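Local coordinates for protein RNA polymerase II subunit B1 CTD phosphatase RTR1 (Saccharomyces cerevisiae, PDB 5C2Y) that removes phosphate from serines in the C-terminal repeats of the largest RNA polymerase II subunit, regulating a switch in their phosphorylation during transcription, at residues A7-I12 / L53-R58; I18-H23 / M28-V33; T99-L104 / N108-L113; F138-V143 / I156-T161. One frame throughout, in Å; residues are numbered along the deposited sequence.

Interaction 1 of 4, residues A7-I12 / L53-R58; sequences ATIEDI and LKYLGR. With SO4 (sulfate ion), chain D.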
loop_
_atom_site.group_PDB
_atom_site.type_symbol
_atom_site.label_atom_id
_atom_site.label_comp_id
_atom_site.label_asym_id
_atom_site.label_seq_id
_atom_site.Cartn_x
_atom_site.Cartn_y
_atom_site.Cartn_z
ATOM N N ALA A 7 11.300 0.335 3.759
ATOM C CA ALA A 7 11.350 0.969 2.439
ATOM C C ALA A 7 11.141 2.483 2.520
ATOM O O ALA A 7 10.184 2.967 3.121
ATOM C CB ALA A 7 10.319 0.337 1.493
ATOM N N THR A 8 12.051 3.230 1.911
ATOM C CA THR A 8 11.900 4.674 1.789
ATOM C C THR A 8 11.692 5.024 0.331
ATOM O O THR A 8 11.918 4.187 -0.545
ATOM C CB THR A 8 13.120 5.426 2.326
ATOM O OG1 THR A 8 14.272 5.085 1.542
ATOM C CG2 THR A 8 13.360 5.077 3.801
ATOM N N ILE A 9 11.260 6.257 0.076
ATOM C CA ILE A 9 11.009 6.717 -1.287
ATOM C C ILE A 9 12.285 6.601 -2.092
ATOM O O ILE A 9 12.256 6.407 -3.310
ATOM C CB ILE A 9 10.483 8.168 -1.316
ATOM C CG1 ILE A 9 9.063 8.209 -0.743
ATOM C CG2 ILE A 9 10.504 8.727 -2.725
ATOM C CD1 ILE A 9 8.375 9.555 -0.855
ATOM N N GLU A 10 13.418 6.670 -1.402
ATOM C CA GLU A 10 14.680 6.529 -2.093
ATOM C C GLU A 10 14.925 5.067 -2.472
ATOM O O GLU A 10 15.389 4.782 -3.586
ATOM C CB GLU A 10 15.823 7.087 -1.250
ATOM C CG GLU A 10 17.137 7.232 -2.025
ATOM C CD GLU A 10 17.016 8.109 -3.273
ATOM O OE1 GLU A 10 16.089 8.956 -3.328
ATOM O OE2 GLU A 10 17.850 7.943 -4.200
ATOM N N ASP A 11 14.608 4.147 -1.561
ATOM C CA ASP A 11 14.714 2.714 -1.859
ATOM C C ASP A 11 13.895 2.335 -3.084
ATOM O O ASP A 11 14.348 1.584 -3.941
ATOM C CB ASP A 11 14.257 1.881 -0.666
ATOM C CG ASP A 11 15.015 2.217 0.597
ATOM O OD1 ASP A 11 15.870 3.142 0.557
ATOM O OD2 ASP A 11 14.785 1.526 1.614
ATOM N N ILE A 12 12.684 2.875 -3.149
ATOM C CA ILE A 12 11.787 2.673 -4.274
ATOM C C ILE A 12 12.365 3.235 -5.571
ATOM O O ILE A 12 12.179 2.663 -6.649
ATOM C CB ILE A 12 10.428 3.322 -3.976
ATOM C CG1 ILE A 12 9.818 2.642 -2.756
ATOM C CG2 ILE A 12 9.506 3.202 -5.141
ATOM C CD1 ILE A 12 8.616 3.305 -2.251
ATOM N N LEU A 53 4.235 5.425 1.654
ATOM C CA LEU A 53 2.986 4.758 1.291
ATOM C C LEU A 53 2.174 5.619 0.320
ATOM O O LEU A 53 1.614 5.098 -0.646
ATOM C CB LEU A 53 2.161 4.425 2.529
ATOM C CG LEU A 53 0.855 3.643 2.316
ATOM C CD1 LEU A 53 1.092 2.326 1.622
ATOM C CD2 LEU A 53 0.175 3.377 3.622
ATOM N N LYS A 54 2.136 6.930 0.569
ATOM C CA LYS A 54 1.420 7.873 -0.277
ATOM C C LYS A 54 2.093 8.018 -1.625
ATOM O O LYS A 54 1.435 8.038 -2.668
ATOM C CB LYS A 54 1.331 9.240 0.401
ATOM C CG LYS A 54 0.154 9.407 1.352
ATOM C CD LYS A 54 0.485 10.345 2.507
ATOM C CE LYS A 54 0.693 11.788 2.068
ATOM N NZ LYS A 54 -0.573 12.453 1.681
ATOM N N TYR A 55 3.415 8.146 -1.603
ATOM C CA TYR A 55 4.173 8.281 -2.838
ATOM C C TYR A 55 3.919 7.078 -3.731
ATOM O O TYR A 55 3.774 7.192 -4.948
ATOM C CB TYR A 55 5.668 8.413 -2.534
ATOM C CG TYR A 55 6.579 8.208 -3.724
ATOM C CD1 TYR A 55 6.660 9.161 -4.724
ATOM C CD2 TYR A 55 7.360 7.064 -3.842
ATOM C CE1 TYR A 55 7.478 8.981 -5.816
ATOM C CE2 TYR A 55 8.192 6.882 -4.934
ATOM C CZ TYR A 55 8.248 7.849 -5.913
ATOM O OH TYR A 55 9.070 7.690 -7.006
ATOM N N LEU A 56 3.862 5.928 -3.080
ATOM C CA LEU A 56 3.723 4.623 -3.702
ATOM C C LEU A 56 2.484 4.490 -4.583
ATOM O O LEU A 56 2.500 3.782 -5.592
ATOM C CB LEU A 56 3.680 3.603 -2.588
ATOM C CG LEU A 56 4.026 2.154 -2.749
ATOM C CD1 LEU A 56 5.522 2.012 -2.715
ATOM C CD2 LEU A 56 3.377 1.452 -1.576
ATOM N N GLY A 57 1.408 5.167 -4.191
ATOM C CA GLY A 57 0.167 5.163 -4.949
ATOM C C GLY A 57 0.240 5.385 -6.461
ATOM O O GLY A 57 -0.596 4.842 -7.196
ATOM N N ARG A 58 1.212 6.178 -6.924
ATOM C CA ARG A 58 1.445 6.393 -8.361
ATOM C C ARG A 58 1.548 5.104 -9.145
ATOM O O ARG A 58 1.205 5.062 -10.332
ATOM C CB ARG A 58 2.748 7.149 -8.623
ATOM C CG ARG A 58 2.878 8.441 -7.943
ATOM C CD ARG A 58 4.300 8.680 -7.594
ATOM N NE ARG A 58 4.395 9.934 -6.879
ATOM C CZ ARG A 58 4.663 11.087 -7.470
ATOM N NH1 ARG A 58 4.881 11.127 -8.784
ATOM N NH2 ARG A 58 4.731 12.194 -6.747
HETATM S S SO4 D . 0.413 15.179 0.276
HETATM O O1 SO4 D . 0.368 15.435 1.717
HETATM O O2 SO4 D . -0.819 14.518 -0.144
HETATM O O3 SO4 D . 1.576 14.339 -0.010
HETATM O O4 SO4 D . 0.560 16.432 -0.461
#
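Lys54, chain neighbour of the Tyr55 that packs on Ile9, has its NZ held by several groups. NZ donates to O2 of a bound sulfate at 2.8 Å, forms a salt bridge with Glu165, and makes a weak bond to Val160 O. The sulfate probably comes from the crystallisation liquor. The contact itself is apolar and centres on the Tyr55 ring. Ile9 lays CG2 over one face of that ring as a CH-pi contact, 3.8 Å from the ring centroid and 17° off the normal. The CD1 branch of Ile9 turns to Tyr55 CB, at 3.4 Å. Tyr55 reaches the isoleucines because its CG lies anti to the backbone N (chi1 165°). Ile12 comes to the ring differently, with CG2 at the edge, 3.9 Å from Tyr55 CE2. Its other branch ends with CD1 3.4 Å from Leu56 CD1. Leu56 also touches Ile38 and Leu42 of helix 28-42, so this end of the contact is buried. At the start of helix 9-17, Thr8 is the N-cap. Thr8 OG1 donates to Asp11 OD1 at 2.7 Å, from above the carboxylate plane. Separately, Thr8 N makes a weak bond to Asp11 OD2, as in one arm of a capping box. The whole is apolar helix-to-helix packing in an all-helical fold, joining helix 9-17 to helix 50-56.

Interaction 2 of 4, residues I18-H23 / M28-V33; sequences IPFQKH and MHEAEV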
loop_
_atom_site.group_PDB
_atom_site.type_symbol
_atom_site.label_atom_id
_atom_site.label_comp_id
_atom_site.label_asym_id
_atom_site.label_seq_id
_atom_site.Cartn_x
_atom_site.Cartn_y
_atom_site.Cartn_z
ATOM N N ILE A 18 15.477 3.241 -11.325
ATOM C CA ILE A 18 16.723 3.597 -12.005
ATOM C C ILE A 18 16.796 3.193 -13.495
ATOM O O ILE A 18 17.111 4.029 -14.348
ATOM C CB ILE A 18 17.942 2.985 -11.277
ATOM C CG1 ILE A 18 18.251 3.750 -9.995
ATOM C CG2 ILE A 18 19.168 2.991 -12.179
ATOM C CD1 ILE A 18 19.423 3.159 -9.228
ATOM N N PRO A 19 16.481 1.928 -13.827
ATOM C CA PRO A 19 16.775 1.551 -15.215
ATOM C C PRO A 19 15.823 2.098 -16.280
ATOM O O PRO A 19 15.906 1.644 -17.418
ATOM C CB PRO A 19 16.677 0.024 -15.180
ATOM C CG PRO A 19 16.740 -0.347 -13.716
ATOM C CD PRO A 19 16.043 0.765 -13.034
ATOM N N PHE A 20 14.929 3.020 -15.949
ATOM C CA PHE A 20 13.970 3.482 -16.950
ATOM C C PHE A 20 13.816 5.002 -16.965
ATOM O O PHE A 20 12.765 5.526 -17.359
ATOM C CB PHE A 20 12.598 2.842 -16.728
ATOM C CG PHE A 20 12.645 1.362 -16.438
ATOM C CD1 PHE A 20 12.615 0.434 -17.468
ATOM C CD2 PHE A 20 12.687 0.901 -15.127
ATOM C CE1 PHE A 20 12.635 -0.919 -17.196
ATOM C CE2 PHE A 20 12.708 -0.453 -14.855
ATOM C CZ PHE A 20 12.677 -1.362 -15.889
ATOM N N GLN A 21 14.869 5.703 -16.551
ATOM C CA GLN A 21 14.907 7.161 -16.623
ATOM C C GLN A 21 15.338 7.635 -18.014
ATOM O O GLN A 21 15.789 8.771 -18.191
ATOM C CB GLN A 21 15.848 7.714 -15.565
ATOM C CG GLN A 21 15.596 7.140 -14.190
ATOM C CD GLN A 21 14.284 7.610 -13.601
ATOM O OE1 GLN A 21 14.003 8.810 -13.561
ATOM N NE2 GLN A 21 13.464 6.663 -13.146
ATOM N N LYS A 22 15.189 6.748 -18.990
ATOM C CA LYS A 22 15.496 7.038 -20.381
ATOM C C LYS A 22 14.266 7.575 -21.111
ATOM O O LYS A 22 14.373 8.480 -21.929
ATOM C CB LYS A 22 16.018 5.775 -21.083
ATOM C CG LYS A 22 16.381 5.964 -22.551
ATOM C CD LYS A 22 17.492 7.000 -22.716
ATOM C CE LYS A 22 18.066 6.989 -24.137
ATOM N NZ LYS A 22 17.037 7.353 -25.153
ATOM N N HIS A 23 13.097 7.016 -20.827
ATOM C CA HIS A 23 11.903 7.444 -21.541
ATOM C C HIS A 23 10.757 7.842 -20.621
ATOM O O HIS A 23 10.643 7.356 -19.506
ATOM C CB HIS A 23 11.436 6.341 -22.489
ATOM C CG HIS A 23 12.345 6.121 -23.659
ATOM N ND1 HIS A 23 12.425 7.004 -24.718
ATOM C CD2 HIS A 23 13.209 5.116 -23.942
ATOM C CE1 HIS A 23 13.298 6.551 -25.599
ATOM N NE2 HIS A 23 13.790 5.410 -25.154
ATOM N N MET A 28 4.696 -2.222 -21.562
ATOM C CA MET A 28 3.908 -3.041 -20.637
ATOM C C MET A 28 4.774 -3.925 -19.765
ATOM O O MET A 28 4.506 -4.089 -18.574
ATOM C CB MET A 28 2.935 -3.915 -21.392
ATOM C CG MET A 28 1.945 -3.149 -22.186
ATOM S SD MET A 28 0.655 -4.299 -22.613
ATOM C CE MET A 28 -0.605 -3.172 -23.227
ATOM N N HIS A 29 5.806 -4.499 -20.377
ATOM C CA HIS A 29 6.801 -5.286 -19.669
ATOM C C HIS A 29 7.593 -4.500 -18.635
ATOM O O HIS A 29 7.879 -5.016 -17.549
ATOM C CB HIS A 29 7.783 -5.896 -20.651
ATOM C CG HIS A 29 8.971 -6.519 -19.994
ATOM N ND1 HIS A 29 9.004 -7.841 -19.606
ATOM C CD2 HIS A 29 10.175 -5.999 -19.647
ATOM C CE1 HIS A 29 10.175 -8.111 -19.056
ATOM N NE2 HIS A 29 10.901 -7.010 -19.059
ATOM N N GLU A 30 7.991 -3.275 -18.981
ATOM C CA GLU A 30 8.745 -2.429 -18.043
ATOM C C GLU A 30 7.938 -2.082 -16.800
ATOM O O GLU A 30 8.441 -2.145 -15.675
ATOM C CB GLU A 30 9.198 -1.139 -18.722
ATOM C CG GLU A 30 10.382 -1.320 -19.635
ATOM C CD GLU A 30 10.712 -0.073 -20.414
ATOM O OE1 GLU A 30 9.777 0.526 -20.993
ATOM O OE2 GLU A 30 11.901 0.313 -20.446
ATOM N N ALA A 31 6.690 -1.685 -17.010
ATOM C CA ALA A 31 5.818 -1.406 -15.889
ATOM C C ALA A 31 5.787 -2.639 -14.997
ATOM O O ALA A 31 5.905 -2.529 -13.774
ATOM C CB ALA A 31 4.441 -1.044 -16.361
ATOM N N GLU A 32 5.669 -3.813 -15.616
ATOM C CA GLU A 32 5.652 -5.063 -14.863
ATOM C C GLU A 32 6.889 -5.204 -13.999
ATOM O O GLU A 32 6.770 -5.406 -12.788
ATOM C CB GLU A 32 5.534 -6.273 -15.791
ATOM C CG GLU A 32 4.108 -6.622 -16.159
ATOM C CD GLU A 32 4.027 -7.866 -17.013
ATOM O OE1 GLU A 32 5.090 -8.408 -17.393
ATOM O OE2 GLU A 32 2.900 -8.301 -17.309
ATOM N N VAL A 33 8.070 -5.101 -14.606
ATOM C CA VAL A 33 9.309 -5.189 -13.841
ATOM C C VAL A 33 9.306 -4.214 -12.660
ATOM O O VAL A 33 9.573 -4.599 -11.525
ATOM C CB VAL A 33 10.546 -4.925 -14.726
ATOM C CG1 VAL A 33 11.815 -4.846 -13.870
ATOM C CG2 VAL A 33 10.691 -6.023 -15.750
#
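The segment 18-23 is a loop that opens with a short 3-10 turn at Ile18 and Pro19, and it faces the first turns of helix 28-42. The two backbones stay apart: the nearest CA atoms, those of Phe20 and Glu30, are 8.0 Å from each other. Side chains bridge this distance. Those of Phe20 and Glu30 run antiparallel to each other, side by side, with ring and carboxylate planes 80° apart. Glu30 OE2 lies at the ring edge, in its plane, 3.1 Å from Phe20 CD1. The methylene CG of Glu30 is 3.3 Å from Phe20 CE1. With CG anti to the carbonyl carbon (chi1 -77°) this methylene lies beside the ring, and the extended chain carries the carboxylate on to CD1. Farther round the rim, Phe20 CZ meets Val33 CG1 at 4.1 Å. Pro19 CB sits over one face of the ring, and Leu26 also touches Phe20. The other carboxylate oxygen, Glu30 OE1, accepts from Ser27 N. With an alanine in place of Glu30, Ser27 N would probably lose this acceptor and the Phe20 edge its acidic neighbour. On the loop side, Gln21 is tied to Leu17, His144 and Phe146. The carboxylate thus has two roles: one oxygen accepts from a backbone N just before the helix, while the other faces the weakly positive hydrogens of an aromatic edge, which is probably mildly favourable.

Interaction 3 of 4, residues T99-L104 / N108-L113; sequences TTKKFL and NPYAYL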
loop_
_atom_site.group_PDB
_atom_site.type_symbol
_atom_site.label_atom_id
_atom_site.label_comp_id
_atom_site.label_asym_id
_atom_site.label_seq_id
_atom_site.Cartn_x
_atom_site.Cartn_y
_atom_site.Cartn_z
ATOM N N THR A 99 -11.834 -20.196 3.435
ATOM C CA THR A 99 -12.440 -19.317 2.449
ATOM C C THR A 99 -13.921 -19.132 2.764
ATOM O O THR A 99 -14.430 -18.014 2.722
ATOM C CB THR A 99 -12.238 -19.865 1.018
ATOM O OG1 THR A 99 -10.879 -19.633 0.620
ATOM C CG2 THR A 99 -13.205 -19.189 0.020
ATOM N N THR A 100 -14.592 -20.232 3.112
ATOM C CA THR A 100 -16.005 -20.212 3.493
ATOM C C THR A 100 -16.275 -19.318 4.699
ATOM O O THR A 100 -17.274 -18.601 4.708
ATOM C CB THR A 100 -16.531 -21.630 3.821
ATOM O OG1 THR A 100 -16.319 -22.494 2.701
ATOM C CG2 THR A 100 -18.009 -21.596 4.104
ATOM N N LYS A 101 -15.395 -19.364 5.708
ATOM C CA LYS A 101 -15.578 -18.612 6.955
ATOM C C LYS A 101 -15.661 -17.112 6.729
ATOM O O LYS A 101 -16.470 -16.416 7.345
ATOM C CB LYS A 101 -14.440 -18.896 7.936
ATOM C CG LYS A 101 -14.622 -20.175 8.742
ATOM C CD LYS A 101 -13.444 -20.453 9.643
ATOM C CE LYS A 101 -13.255 -19.343 10.630
ATOM N NZ LYS A 101 -12.092 -19.650 11.497
ATOM N N LYS A 102 -14.806 -16.610 5.849
ATOM C CA LYS A 102 -14.791 -15.189 5.562
ATOM C C LYS A 102 -16.161 -14.648 5.099
ATOM O O LYS A 102 -16.443 -13.470 5.270
ATOM C CB LYS A 102 -13.720 -14.887 4.512
ATOM C CG LYS A 102 -13.518 -13.392 4.255
ATOM C CD LYS A 102 -12.426 -13.108 3.228
ATOM C CE LYS A 102 -11.955 -11.651 3.288
ATOM N NZ LYS A 102 -10.893 -11.383 2.265
ATOM N N PHE A 103 -17.015 -15.505 4.536
ATOM C CA PHE A 103 -18.252 -15.052 3.884
ATOM C C PHE A 103 -19.508 -15.604 4.548
ATOM O O PHE A 103 -20.569 -14.974 4.524
ATOM C CB PHE A 103 -18.255 -15.450 2.404
ATOM C CG PHE A 103 -17.088 -14.912 1.631
ATOM C CD1 PHE A 103 -16.919 -13.533 1.464
ATOM C CD2 PHE A 103 -16.155 -15.774 1.066
ATOM C CE1 PHE A 103 -15.843 -13.023 0.750
ATOM C CE2 PHE A 103 -15.073 -15.272 0.345
ATOM C CZ PHE A 103 -14.918 -13.894 0.187
ATOM N N LEU A 104 -19.379 -16.798 5.109
ATOM C CA LEU A 104 -20.458 -17.449 5.837
ATOM C C LEU A 104 -20.723 -16.749 7.146
ATOM O O LEU A 104 -21.859 -16.432 7.477
ATOM C CB LEU A 104 -20.109 -18.903 6.122
ATOM C CG LEU A 104 -20.950 -19.554 7.211
ATOM C CD1 LEU A 104 -22.362 -19.674 6.708
ATOM C CD2 LEU A 104 -20.381 -20.911 7.597
ATOM N N ASN A 108 -18.351 -11.311 11.490
ATOM C CA ASN A 108 -17.335 -11.903 12.356
ATOM C C ASN A 108 -15.989 -11.220 12.094
ATOM O O ASN A 108 -15.720 -10.772 10.970
ATOM C CB ASN A 108 -17.241 -13.416 12.124
ATOM C CG ASN A 108 -16.766 -14.169 13.346
ATOM O OD1 ASN A 108 -15.591 -14.547 13.453
ATOM N ND2 ASN A 108 -17.677 -14.391 14.284
ATOM N N PRO A 109 -15.161 -11.095 13.140
ATOM C CA PRO A 109 -13.828 -10.512 12.973
ATOM C C PRO A 109 -12.914 -11.357 12.078
ATOM O O PRO A 109 -11.941 -10.827 11.570
ATOM C CB PRO A 109 -13.271 -10.471 14.410
ATOM C CG PRO A 109 -14.442 -10.559 15.301
ATOM C CD PRO A 109 -15.485 -11.350 14.556
ATOM N N TYR A 110 -13.192 -12.647 11.917
ATOM C CA TYR A 110 -12.285 -13.498 11.163
ATOM C C TYR A 110 -11.942 -12.890 9.824
ATOM O O TYR A 110 -10.778 -12.893 9.407
ATOM C CB TYR A 110 -12.875 -14.880 10.923
ATOM C CG TYR A 110 -11.932 -15.731 10.116
ATOM C CD1 TYR A 110 -10.788 -16.251 10.700
ATOM C CD2 TYR A 110 -12.159 -15.985 8.764
ATOM C CE1 TYR A 110 -9.902 -17.020 9.978
ATOM C CE2 TYR A 110 -11.282 -16.765 8.024
ATOM C CZ TYR A 110 -10.149 -17.280 8.640
ATOM O OH TYR A 110 -9.235 -18.059 7.949
ATOM N N ALA A 111 -12.969 -12.365 9.161
ATOM C CA ALA A 111 -12.834 -11.903 7.789
ATOM C C ALA A 111 -11.659 -10.930 7.662
ATOM O O ALA A 111 -10.875 -11.048 6.721
ATOM C CB ALA A 111 -14.127 -11.270 7.308
ATOM N N TYR A 112 -11.503 -9.997 8.604
ATOM C CA TYR A 112 -10.357 -9.076 8.525
ATOM C C TYR A 112 -9.170 -9.495 9.379
ATOM O O TYR A 112 -8.017 -9.341 8.959
ATOM C CB TYR A 112 -10.751 -7.633 8.878
ATOM C CG TYR A 112 -11.607 -7.421 10.106
ATOM C CD1 TYR A 112 -11.039 -7.103 11.329
ATOM C CD2 TYR A 112 -13.001 -7.480 10.030
ATOM C CE1 TYR A 112 -11.832 -6.888 12.453
ATOM C CE2 TYR A 112 -13.795 -7.268 11.141
ATOM C CZ TYR A 112 -13.204 -6.973 12.347
ATOM O OH TYR A 112 -13.979 -6.760 13.455
ATOM N N LEU A 113 -9.431 -10.051 10.554
ATOM C CA LEU A 113 -8.344 -10.414 11.450
ATOM C C LEU A 113 -7.456 -11.504 10.842
ATOM O O LEU A 113 -6.319 -11.711 11.290
ATOM C CB LEU A 113 -8.898 -10.839 12.806
ATOM C CG LEU A 113 -9.398 -9.670 13.665
ATOM C CD1 LEU A 113 -9.718 -10.106 15.090
ATOM C CD2 LEU A 113 -8.379 -8.553 13.688
#
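The last turns of helix 96-104 lie close against the short helix 110-113, with the CA atoms of Lys102 and Ala111 only 4.4 Å apart. Tyr110 points its ring at the longer helix, its CG anti to the backbone N (chi1 179°). Lys101 folds over one face of that ring. Its CE stands above the ring centre, 3.8 Å from the centroid, as a CH-pi contact. The bend at chi3 (61°) brings NZ over the same ring, 3.9 Å from the centroid, in a cation-pi pair. Lys101 CB lies 3.8 Å from Tyr110 CD2. Lys102 N meets the ring at its edge, 4.0 Å from Tyr110 CD2. The Lys102 chain is extended and passes along Ala111, with CG 3.8 Å from Ala111 CB and CE 3.6 Å from Ala111 O. Asn108 OD1 accepts from Tyr110 N in a weak capping bond at the start of the short helix. Arg91, in the preceding loop, touches both Thr99 and Tyr110. Leu113 pairs through its backbone with Arg89. The two short helices, joined by a brief link, pack side by side about 22 Å from the centre of the chain, which then runs on through the zinc ligand Cys117 into helix 119-129, which carries His121.

Interaction 4 of 4, residues F138-V143 / I156-T161; sequences FARTGV and IDFKVT. With SO4 (sulfate ion), chain D.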
loop_
_atom_site.group_PDB
_atom_site.type_symbol
_atom_site.label_atom_id
_atom_site.label_comp_id
_atom_site.label_asym_id
_atom_site.label_seq_id
_atom_site.Cartn_x
_atom_site.Cartn_y
_atom_site.Cartn_z
ATOM N N PHE A 138 1.931 1.390 -16.897
ATOM C CA PHE A 138 2.623 1.778 -18.117
ATOM C C PHE A 138 1.892 2.925 -18.825
ATOM O O PHE A 138 2.516 3.734 -19.515
ATOM C CB PHE A 138 2.779 0.573 -19.053
ATOM C CG PHE A 138 1.596 0.330 -19.947
ATOM C CD1 PHE A 138 0.405 -0.151 -19.430
ATOM C CD2 PHE A 138 1.687 0.555 -21.317
ATOM C CE1 PHE A 138 -0.695 -0.386 -20.258
ATOM C CE2 PHE A 138 0.593 0.324 -22.155
ATOM C CZ PHE A 138 -0.598 -0.143 -21.618
ATOM N N ALA A 139 0.574 2.989 -18.638
ATOM C CA ALA A 139 -0.244 4.087 -19.149
ATOM C C ALA A 139 -0.021 5.417 -18.398
ATOM O O ALA A 139 -0.372 6.483 -18.888
ATOM C CB ALA A 139 -1.706 3.699 -19.093
ATOM N N ARG A 140 0.566 5.354 -17.211
ATOM C CA ARG A 140 0.825 6.560 -16.433
ATOM C C ARG A 140 2.158 7.163 -16.814
ATOM O O ARG A 140 3.103 7.160 -16.006
ATOM C CB ARG A 140 0.797 6.243 -14.939
ATOM C CG ARG A 140 -0.416 5.433 -14.532
ATOM C CD ARG A 140 -0.334 4.979 -13.092
ATOM N NE ARG A 140 -1.525 4.212 -12.749
ATOM C CZ ARG A 140 -1.899 3.915 -11.513
ATOM N NH1 ARG A 140 -1.163 4.312 -10.482
ATOM N NH2 ARG A 140 -3.018 3.224 -11.310
ATOM N N THR A 141 2.226 7.674 -18.042
ATOM C CA THR A 141 3.462 8.217 -18.596
ATOM C C THR A 141 4.176 9.173 -17.663
ATOM O O THR A 141 3.582 10.123 -17.155
ATOM C CB THR A 141 3.221 8.975 -19.898
ATOM O OG1 THR A 141 2.387 8.205 -20.773
ATOM C CG2 THR A 141 4.546 9.247 -20.572
ATOM N N GLY A 142 5.457 8.919 -17.436
ATOM C CA GLY A 142 6.263 9.826 -16.659
ATOM C C GLY A 142 6.257 9.683 -15.152
ATOM O O GLY A 142 7.172 10.210 -14.516
ATOM N N VAL A 143 5.281 8.978 -14.565
ATOM C CA VAL A 143 5.188 8.915 -13.091
ATOM C C VAL A 143 6.368 8.228 -12.428
ATOM O O VAL A 143 6.423 8.162 -11.209
ATOM C CB VAL A 143 3.926 8.175 -12.573
ATOM C CG1 VAL A 143 2.649 8.787 -13.136
ATOM C CG2 VAL A 143 4.017 6.684 -12.848
ATOM N N ILE A 156 -0.708 15.354 -7.903
ATOM C CA ILE A 156 -2.116 15.653 -7.702
ATOM C C ILE A 156 -3.001 14.559 -8.288
ATOM O O ILE A 156 -3.995 14.152 -7.677
ATOM C CB ILE A 156 -2.472 17.008 -8.325
ATOM C CG1 ILE A 156 -1.650 18.107 -7.646
ATOM C CG2 ILE A 156 -3.951 17.286 -8.200
ATOM C CD1 ILE A 156 -1.873 19.484 -8.215
ATOM N N ASP A 157 -2.629 14.066 -9.463
ATOM C CA ASP A 157 -3.411 13.028 -10.124
ATOM C C ASP A 157 -3.395 11.696 -9.386
ATOM O O ASP A 157 -4.276 10.862 -9.580
ATOM C CB ASP A 157 -2.902 12.837 -11.543
ATOM C CG ASP A 157 -3.275 13.991 -12.441
ATOM O OD1 ASP A 157 -4.410 14.512 -12.306
ATOM O OD2 ASP A 157 -2.423 14.388 -13.263
ATOM N N PHE A 158 -2.385 11.495 -8.549
ATOM C CA PHE A 158 -2.241 10.243 -7.829
ATOM C C PHE A 158 -2.101 10.494 -6.344
ATOM O O PHE A 158 -1.577 9.663 -5.608
ATOM C CB PHE A 158 -1.055 9.460 -8.380
ATOM C CG PHE A 158 -1.244 9.049 -9.808
ATOM C CD1 PHE A 158 -2.245 8.151 -10.147
ATOM C CD2 PHE A 158 -0.461 9.586 -10.809
ATOM C CE1 PHE A 158 -2.448 7.780 -11.463
ATOM C CE2 PHE A 158 -0.656 9.222 -12.127
ATOM C CZ PHE A 158 -1.653 8.314 -12.457
ATOM N N LYS A 159 -2.587 11.657 -5.920
ATOM C CA LYS A 159 -2.799 11.952 -4.508
ATOM C C LYS A 159 -3.581 10.832 -3.847
ATOM O O LYS A 159 -4.589 10.356 -4.389
ATOM C CB LYS A 159 -3.548 13.278 -4.333
ATOM C CG LYS A 159 -3.812 13.680 -2.891
ATOM C CD LYS A 159 -4.160 15.161 -2.784
ATOM C CE LYS A 159 -4.217 15.585 -1.327
ATOM N NZ LYS A 159 -3.211 16.632 -1.011
ATOM N N VAL A 160 -3.085 10.413 -2.686
ATOM C CA VAL A 160 -3.759 9.454 -1.837
ATOM C C VAL A 160 -3.819 10.075 -0.458
ATOM O O VAL A 160 -2.825 10.610 0.010
ATOM C CB VAL A 160 -3.024 8.093 -1.788
ATOM C CG1 VAL A 160 -3.758 7.133 -0.911
ATOM C CG2 VAL A 160 -2.921 7.493 -3.174
ATOM N N THR A 161 -4.992 10.048 0.165
ATOM C CA THR A 161 -5.157 10.510 1.538
ATOM C C THR A 161 -5.238 9.301 2.461
ATOM O O THR A 161 -6.051 8.405 2.237
ATOM C CB THR A 161 -6.442 11.356 1.720
ATOM O OG1 THR A 161 -6.337 12.591 0.998
ATOM C CG2 THR A 161 -6.673 11.649 3.173
HETATM S S SO4 D . 0.413 15.179 0.276
HETATM O O1 SO4 D . 0.368 15.435 1.717
HETATM O O2 SO4 D . -0.819 14.518 -0.144
HETATM O O3 SO4 D . 1.576 14.339 -0.010
HETATM O O4 SO4 D . 0.560 16.432 -0.461
#
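Phe158 packs tightly against Arg140 and Val143, which come to it from the same side; Asp157 CB lies over the opposite face. Phe158 CE1 lies over one face of the Arg140 guanidinium, 3.6 Å above the plane, and the two flat groups are only 13° from parallel. Arg140 CD is 3.6 Å from Phe158 CZ; the arginine chain, extended from CG to NE, passes the ring rim at a slant. Val143 CG1 meets Phe158 CE2, 3.5 Å away. The guanidinium is buried, and backbone carbonyls take its NH groups: NH1 donates to Arg58 O and NH2 to Glu135 O. Were Arg140 cut back to alanine, these carbonyls would probably lose their donors and a gap would open beside the Phe158 ring. The other side is looser. Asp157 and Lys159 are exposed, and Lys159 NZ makes a weak bond to sulfate O2, at 3.3 Å. Arg140 is also the centre of an inverse gamma turn, and Arg140 to Val143 form a type II beta turn with Gly142 at its third position.

Interactions 1 and 4 are neighbours, their centres about 12 Å apart. The carbonyls of 53-58 meet the arginine of 138-143, and each contact reaches the same sulfate through a lysine of its own, Lys54 and Lys159, the second by a weak bond. Interaction 4 is buried and joins a loop to a helix end by setting a guanidinium face against an aromatic ring, with a valine beside it. Interaction 1 is partly buried and joins two helices by aliphatic and aromatic packing. Interaction 2 is a surface contact at the start of helix 28-42; it touches interaction 4 where Met28 and Ala31 meet Phe138. Interaction 3 stands apart, across the chain's centre from interaction 1, and relies on lysines over or beside its partners.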